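Local coordinates for twin-arginine translocation pathway signal protein (Burkholderia phytofirmans, PDB 2RJO) that binds beta-D-galactopyranose in the cleft of a periplasmic binding protein fold and probably serves as a sugar receptor for uptake, at residues A[177-191]-A[205-219]. Numbering follows the deposited sequence.
Sequences DWNSQKAFPIMQAWM and NDDMALGAIEALRAE. With GAL (beta-D-galactopyranose), chain B.
Asn205 lies against Trp178 at the sugar end of two neighbouring helices, 180-191 and 206-218. Its CB sits by Trp178 CE3 and the galactose. Its CG is 3.6 Å from Trp178 CE3, at the edge of the indole, with ring and amide planes 66° apart. With chi1 at 82°, CG lies between the backbone N and the carbonyl carbon, and the amide is turned back over its own helix start. OD1 there caps the helix by accepting from Met208 N at 3.1 Å. ND2 gives a nearly straight bond to O2 of the sugar, 3.1 Å away, and a weak one to Trp178 O. The Trp178 ring offers one face to the sugar, with galactose O4 above its six-membered part. Asp231 and Arg154 also bind the sugar.

Next along, Ser180 N donates to Asp207 OD2 at 2.9 Å, from above the carboxylate plane. The axes of helices 180-191 and 206-218 approach to 7.2 Å, at 40° between their directions. Ser180 O comes to 3.6 Å from Gly211 CA, where glycine has no side chain in the way. Farther on, Ala215 is a knob among Phe184, Met187, Gln188 and Met191. Its CB is 3.5 Å from Met187 CB, a tight fit. The edge of the Phe184 ring meets the backbone of Gly211 and Glu214.

Both helices follow strands of the parallel sheet in one lobe of the fold. Every polar atom of the Asn205 amide has a partner, so the cap probably fixes its rotation and presents ND2 to the sugar.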
loop_
_atom_site.group_PDB
_atom_site.type_symbol
_atom_site.label_atom_id
_atom_site.label_comp_id
_atom_site.label_asym_id
_atom_site.label_seq_id
_atom_site.Cartn_x
_atom_site.Cartn_y
_atom_site.Cartn_z
ATOM N N ASP A 177 -4.326 0.140 12.687
ATOM C CA ASP A 177 -3.966 1.280 11.847
ATOM C C ASP A 177 -2.620 1.188 11.109
ATOM O O ASP A 177 -1.878 2.173 11.075
ATOM C CB ASP A 177 -3.959 2.571 12.685
ATOM C CG ASP A 177 -5.329 2.932 13.246
ATOM O OD1 ASP A 177 -6.354 2.665 12.586
ATOM O OD2 ASP A 177 -5.372 3.513 14.355
ATOM N N TRP A 178 -2.305 0.025 10.536
ATOM C CA TRP A 178 -1.049 -0.183 9.790
ATOM C C TRP A 178 0.239 -0.029 10.619
ATOM O O TRP A 178 1.339 -0.108 10.070
ATOM C CB TRP A 178 -0.948 0.808 8.628
ATOM C CG TRP A 178 -2.176 0.945 7.756
ATOM C CD1 TRP A 178 -2.875 2.092 7.516
ATOM C CD2 TRP A 178 -2.795 -0.075 6.954
ATOM N NE1 TRP A 178 -3.881 1.854 6.611
ATOM C CE2 TRP A 178 -3.856 0.534 6.252
ATOM C CE3 TRP A 178 -2.556 -1.445 6.763
ATOM C CZ2 TRP A 178 -4.679 -0.184 5.366
ATOM C CZ3 TRP A 178 -3.375 -2.159 5.882
ATOM C CH2 TRP A 178 -4.423 -1.525 5.198
ATOM N N ASN A 179 0.104 0.185 11.925
ATOM C CA ASN A 179 1.250 0.421 12.808
ATOM C C ASN A 179 1.677 -0.798 13.640
ATOM O O ASN A 179 0.853 -1.401 14.324
ATOM C CB ASN A 179 0.886 1.596 13.720
ATOM C CG ASN A 179 2.060 2.114 14.509
ATOM O OD1 ASN A 179 2.594 1.421 15.373
ATOM N ND2 ASN A 179 2.474 3.346 14.219
ATOM N N SER A 180 2.960 -1.158 13.593
ATOM C CA SER A 180 3.441 -2.317 14.356
ATOM C C SER A 180 3.356 -2.084 15.852
ATOM O O SER A 180 3.100 -3.011 16.610
ATOM C CB SER A 180 4.893 -2.648 14.002
ATOM O OG SER A 180 5.763 -1.624 14.440
ATOM N N GLN A 181 3.572 -0.837 16.261
ATOM C CA GLN A 181 3.543 -0.454 17.670
ATOM C C GLN A 181 2.145 -0.537 18.255
ATOM O O GLN A 181 1.974 -0.596 19.472
ATOM C CB GLN A 181 4.086 0.962 17.832
ATOM C CG GLN A 181 4.575 1.288 19.227
ATOM C CD GLN A 181 5.909 2.010 19.189
ATOM O OE1 GLN A 181 6.360 2.448 18.119
ATOM N NE2 GLN A 181 6.550 2.142 20.353
ATOM N N LYS A 182 1.142 -0.518 17.385
ATOM C CA LYS A 182 -0.236 -0.635 17.837
ATOM C C LYS A 182 -0.631 -2.108 17.798
ATOM O O LYS A 182 -1.454 -2.548 18.589
ATOM C CB LYS A 182 -1.177 0.199 16.967
ATOM C CG LYS A 182 -1.189 1.667 17.354
ATOM C CD LYS A 182 -2.105 2.468 16.449
ATOM C CE LYS A 182 -2.095 3.939 16.836
ATOM N NZ LYS A 182 -0.704 4.481 16.834
ATOM N N ALA A 183 -0.023 -2.870 16.894
ATOM C CA ALA A 183 -0.320 -4.293 16.784
ATOM C C ALA A 183 0.310 -5.100 17.914
ATOM O O ALA A 183 -0.231 -6.114 18.343
ATOM C CB ALA A 183 0.160 -4.832 15.444
ATOM N N PHE A 184 1.459 -4.644 18.390
ATOM C CA PHE A 184 2.174 -5.326 19.457
ATOM C C PHE A 184 1.282 -5.564 20.681
ATOM O O PHE A 184 0.970 -6.715 20.997
ATOM C CB PHE A 184 3.419 -4.511 19.831
ATOM C CG PHE A 184 4.330 -5.184 20.816
ATOM C CD1 PHE A 184 5.272 -6.123 20.385
ATOM C CD2 PHE A 184 4.281 -4.853 22.170
ATOM C CE1 PHE A 184 6.156 -6.718 21.282
ATOM C CE2 PHE A 184 5.160 -5.443 23.084
ATOM C CZ PHE A 184 6.101 -6.380 22.642
ATOM N N PRO A 185 0.843 -4.491 21.375
ATOM C CA PRO A 185 -0.009 -4.703 22.552
ATOM C C PRO A 185 -1.319 -5.434 22.286
ATOM O O PRO A 185 -1.902 -6.012 23.200
ATOM C CB PRO A 185 -0.226 -3.286 23.089
ATOM C CG PRO A 185 -0.130 -2.440 21.877
ATOM C CD PRO A 185 1.047 -3.051 21.139
ATOM N N ILE A 186 -1.792 -5.411 21.046
ATOM C CA ILE A 186 -3.031 -6.110 20.721
ATOM C C ILE A 186 -2.757 -7.621 20.643
ATOM O O ILE A 186 -3.593 -8.431 21.050
ATOM C CB ILE A 186 -3.621 -5.617 19.378
ATOM C CG1 ILE A 186 -4.125 -4.176 19.523
ATOM C CG2 ILE A 186 -4.761 -6.514 18.947
ATOM C CD1 ILE A 186 -4.719 -3.594 18.239
HETATM N N MSE A 187 -1.587 -7.991 20.122
HETATM C CA MSE A 187 -1.205 -9.394 20.013
HETATM C C MSE A 187 -1.034 -9.969 21.411
HETATM O O MSE A 187 -1.411 -11.109 21.679
HETATM C CB MSE A 187 0.118 -9.539 19.254
HETATM C CG MSE A 187 0.021 -10.288 17.926
HETATM SE SE MSE A 187 -0.464 -12.021 18.041
HETATM C CE MSE A 187 -1.740 -12.072 17.033
ATOM N N GLN A 188 -0.454 -9.166 22.298
ATOM C CA GLN A 188 -0.223 -9.583 23.676
ATOM C C GLN A 188 -1.529 -9.908 24.371
ATOM O O GLN A 188 -1.665 -10.976 24.966
ATOM C CB GLN A 188 0.491 -8.482 24.461
ATOM C CG GLN A 188 1.885 -8.206 23.984
ATOM C CD GLN A 188 2.608 -7.243 24.886
ATOM O OE1 GLN A 188 2.196 -6.080 25.049
ATOM N NE2 GLN A 188 3.702 -7.712 25.486
ATOM N N ALA A 189 -2.480 -8.980 24.301
ATOM C CA ALA A 189 -3.781 -9.165 24.932
ATOM C C ALA A 189 -4.509 -10.379 24.357
ATOM O O ALA A 189 -5.250 -11.052 25.075
ATOM C CB ALA A 189 -4.636 -7.918 24.760
ATOM N N TRP A 190 -4.311 -10.653 23.068
ATOM C CA TRP A 190 -4.950 -11.811 22.439
ATOM C C TRP A 190 -4.374 -13.123 22.955
ATOM O O TRP A 190 -5.091 -14.114 23.086
ATOM C CB TRP A 190 -4.765 -11.803 20.923
ATOM C CG TRP A 190 -5.754 -10.980 20.154
ATOM C CD1 TRP A 190 -7.021 -10.641 20.531
ATOM C CD2 TRP A 190 -5.573 -10.456 18.835
ATOM N NE1 TRP A 190 -7.640 -9.939 19.528
ATOM C CE2 TRP A 190 -6.775 -9.813 18.472
ATOM C CE3 TRP A 190 -4.510 -10.473 17.920
ATOM C CZ2 TRP A 190 -6.943 -9.190 17.228
ATOM C CZ3 TRP A 190 -4.682 -9.851 16.680
ATOM C CH2 TRP A 190 -5.886 -9.222 16.351
HETATM N N MSE A 191 -3.069 -13.142 23.210
HETATM C CA MSE A 191 -2.424 -14.353 23.706
HETATM C C MSE A 191 -2.827 -14.636 25.141
HETATM O O MSE A 191 -2.888 -15.782 25.564
HETATM C CB MSE A 191 -0.910 -14.221 23.609
HETATM C CG MSE A 191 -0.389 -14.471 22.220
HETATM SE SE MSE A 191 1.347 -14.089 22.116
HETATM C CE MSE A 191 1.220 -12.518 21.191
ATOM N N ASN A 205 -1.120 -5.854 6.651
ATOM C CA ASN A 205 0.116 -5.349 6.032
ATOM C C ASN A 205 1.323 -5.896 6.793
ATOM O O ASN A 205 1.159 -6.486 7.858
ATOM C CB ASN A 205 0.120 -3.807 5.967
ATOM C CG ASN A 205 0.553 -3.149 7.263
ATOM O OD1 ASN A 205 0.233 -3.619 8.348
ATOM N ND2 ASN A 205 1.259 -2.031 7.150
ATOM N N ASP A 206 2.526 -5.741 6.243
ATOM C CA ASP A 206 3.725 -6.259 6.903
ATOM C C ASP A 206 4.061 -5.644 8.256
ATOM O O ASP A 206 4.451 -6.356 9.179
ATOM C CB ASP A 206 4.960 -6.117 6.002
ATOM C CG ASP A 206 4.946 -7.082 4.833
ATOM O OD1 ASP A 206 4.050 -7.950 4.790
ATOM O OD2 ASP A 206 5.832 -6.974 3.960
ATOM N N ASP A 207 3.926 -4.325 8.371
ATOM C CA ASP A 207 4.251 -3.657 9.619
ATOM C C ASP A 207 3.489 -4.268 10.795
ATOM O O ASP A 207 4.083 -4.545 11.830
ATOM C CB ASP A 207 3.958 -2.156 9.520
ATOM C CG ASP A 207 4.885 -1.325 10.390
ATOM O OD1 ASP A 207 6.120 -1.469 10.251
ATOM O OD2 ASP A 207 4.398 -0.517 11.215
HETATM N N MSE A 208 2.186 -4.495 10.628
HETATM C CA MSE A 208 1.375 -5.076 11.696
HETATM C C MSE A 208 1.781 -6.533 11.952
HETATM O O MSE A 208 1.745 -7.003 13.086
HETATM C CB MSE A 208 -0.131 -4.987 11.363
HETATM C CG MSE A 208 -0.682 -3.555 11.204
HETATM SE SE MSE A 208 -2.504 -3.384 11.298
HETATM C CE MSE A 208 -3.000 -4.261 9.844
ATOM N N ALA A 209 2.170 -7.249 10.904
ATOM C CA ALA A 209 2.596 -8.639 11.066
ATOM C C ALA A 209 3.899 -8.689 11.860
ATOM O O ALA A 209 4.088 -9.570 12.697
ATOM C CB ALA A 209 2.790 -9.296 9.708
ATOM N N LEU A 210 4.797 -7.742 11.594
ATOM C CA LEU A 210 6.076 -7.692 12.305
ATOM C C LEU A 210 5.809 -7.308 13.748
ATOM O O LEU A 210 6.538 -7.706 14.650
ATOM C CB LEU A 210 7.031 -6.678 11.652
ATOM C CG LEU A 210 7.565 -7.111 10.278
ATOM C CD1 LEU A 210 8.371 -5.993 9.642
ATOM C CD2 LEU A 210 8.420 -8.351 10.435
ATOM N N GLY A 211 4.752 -6.532 13.957
ATOM C CA GLY A 211 4.388 -6.130 15.303
ATOM C C GLY A 211 3.858 -7.362 16.007
ATOM O O GLY A 211 4.143 -7.587 17.179
ATOM N N ALA A 212 3.082 -8.165 15.282
ATOM C CA ALA A 212 2.532 -9.396 15.831
ATOM C C ALA A 212 3.684 -10.359 16.155
ATOM O O ALA A 212 3.706 -10.980 17.215
ATOM C CB ALA A 212 1.572 -10.032 14.824
ATOM N N ILE A 213 4.641 -10.470 15.239
ATOM C CA ILE A 213 5.777 -11.356 15.434
ATOM C C ILE A 213 6.680 -10.916 16.581
ATOM O O ILE A 213 7.359 -11.741 17.182
ATOM C CB ILE A 213 6.603 -11.480 14.146
ATOM C CG1 ILE A 213 5.758 -12.165 13.066
ATOM C CG2 ILE A 213 7.878 -12.255 14.422
ATOM C CD1 ILE A 213 6.372 -12.143 11.666
ATOM N N GLU A 214 6.693 -9.625 16.892
ATOM C CA GLU A 214 7.514 -9.138 17.997
ATOM C C GLU A 214 6.901 -9.565 19.320
ATOM O O GLU A 214 7.609 -9.803 20.298
ATOM C CB GLU A 214 7.632 -7.622 17.959
ATOM C CG GLU A 214 8.528 -7.108 16.845
ATOM C CD GLU A 214 8.467 -5.599 16.709
ATOM O OE1 GLU A 214 7.351 -5.070 16.510
ATOM O OE2 GLU A 214 9.534 -4.945 16.802
ATOM N N ALA A 215 5.578 -9.653 19.344
ATOM C CA ALA A 215 4.858 -10.074 20.527
ATOM C C ALA A 215 5.060 -11.584 20.682
ATOM O O ALA A 215 5.300 -12.075 21.781
ATOM C CB ALA A 215 3.379 -9.742 20.384
ATOM N N LEU A 216 4.957 -12.321 19.581
ATOM C CA LEU A 216 5.168 -13.768 19.632
ATOM C C LEU A 216 6.588 -14.069 20.119
ATOM O O LEU A 216 6.788 -14.925 20.977
ATOM C CB LEU A 216 4.979 -14.398 18.253
ATOM C CG LEU A 216 3.584 -14.329 17.646
ATOM C CD1 LEU A 216 3.640 -14.889 16.226
ATOM C CD2 LEU A 216 2.595 -15.098 18.504
ATOM N N ARG A 217 7.565 -13.359 19.565
ATOM C CA ARG A 217 8.957 -13.545 19.951
ATOM C C ARG A 217 9.128 -13.328 21.457
ATOM O O ARG A 217 9.898 -14.028 22.111
ATOM C CB ARG A 217 9.843 -12.571 19.171
ATOM C CG ARG A 217 11.311 -12.594 19.583
ATOM C CD ARG A 217 12.172 -11.691 18.685
ATOM N NE ARG A 217 12.226 -12.177 17.307
ATOM C CZ ARG A 217 11.428 -11.768 16.323
ATOM N NH1 ARG A 217 10.499 -10.845 16.546
ATOM N NH2 ARG A 217 11.545 -12.300 15.109
ATOM N N ALA A 218 8.396 -12.364 22.007
ATOM C CA ALA A 218 8.471 -12.069 23.438
ATOM C C ALA A 218 7.903 -13.214 24.284
ATOM O O ALA A 218 8.211 -13.331 25.465
ATOM C CB ALA A 218 7.723 -10.781 23.746
ATOM N N GLU A 219 7.071 -14.052 23.676
ATOM C CA GLU A 219 6.474 -15.173 24.385
ATOM C C GLU A 219 7.028 -16.510 23.904
ATOM O O GLU A 219 6.471 -17.570 24.202
ATOM C CB GLU A 219 4.949 -15.117 24.230
ATOM C CG GLU A 219 4.351 -13.925 25.000
ATOM C CD GLU A 219 3.183 -13.264 24.285
ATOM O OE1 GLU A 219 3.355 -12.873 23.112
ATOM O OE2 GLU A 219 2.098 -13.118 24.898
HETATM C C1 GAL B . 0.165 1.541 4.406
HETATM C C2 GAL B . 0.125 0.026 4.097
HETATM C C3 GAL B . -0.182 -0.164 2.595
HETATM C C4 GAL B . -1.538 0.492 2.282
HETATM C C5 GAL B . -1.410 1.995 2.655
HETATM C C6 GAL B . -2.733 2.676 2.368
HETATM O O1 GAL B . 0.433 1.724 5.808
HETATM O O2 GAL B . 1.392 -0.557 4.397
HETATM O O3 GAL B . -0.254 -1.553 2.281
HETATM O O4 GAL B . -2.543 -0.118 3.092
HETATM O O5 GAL B . -1.116 2.151 4.083
HETATM O O6 GAL B . -2.595 4.043 2.707
#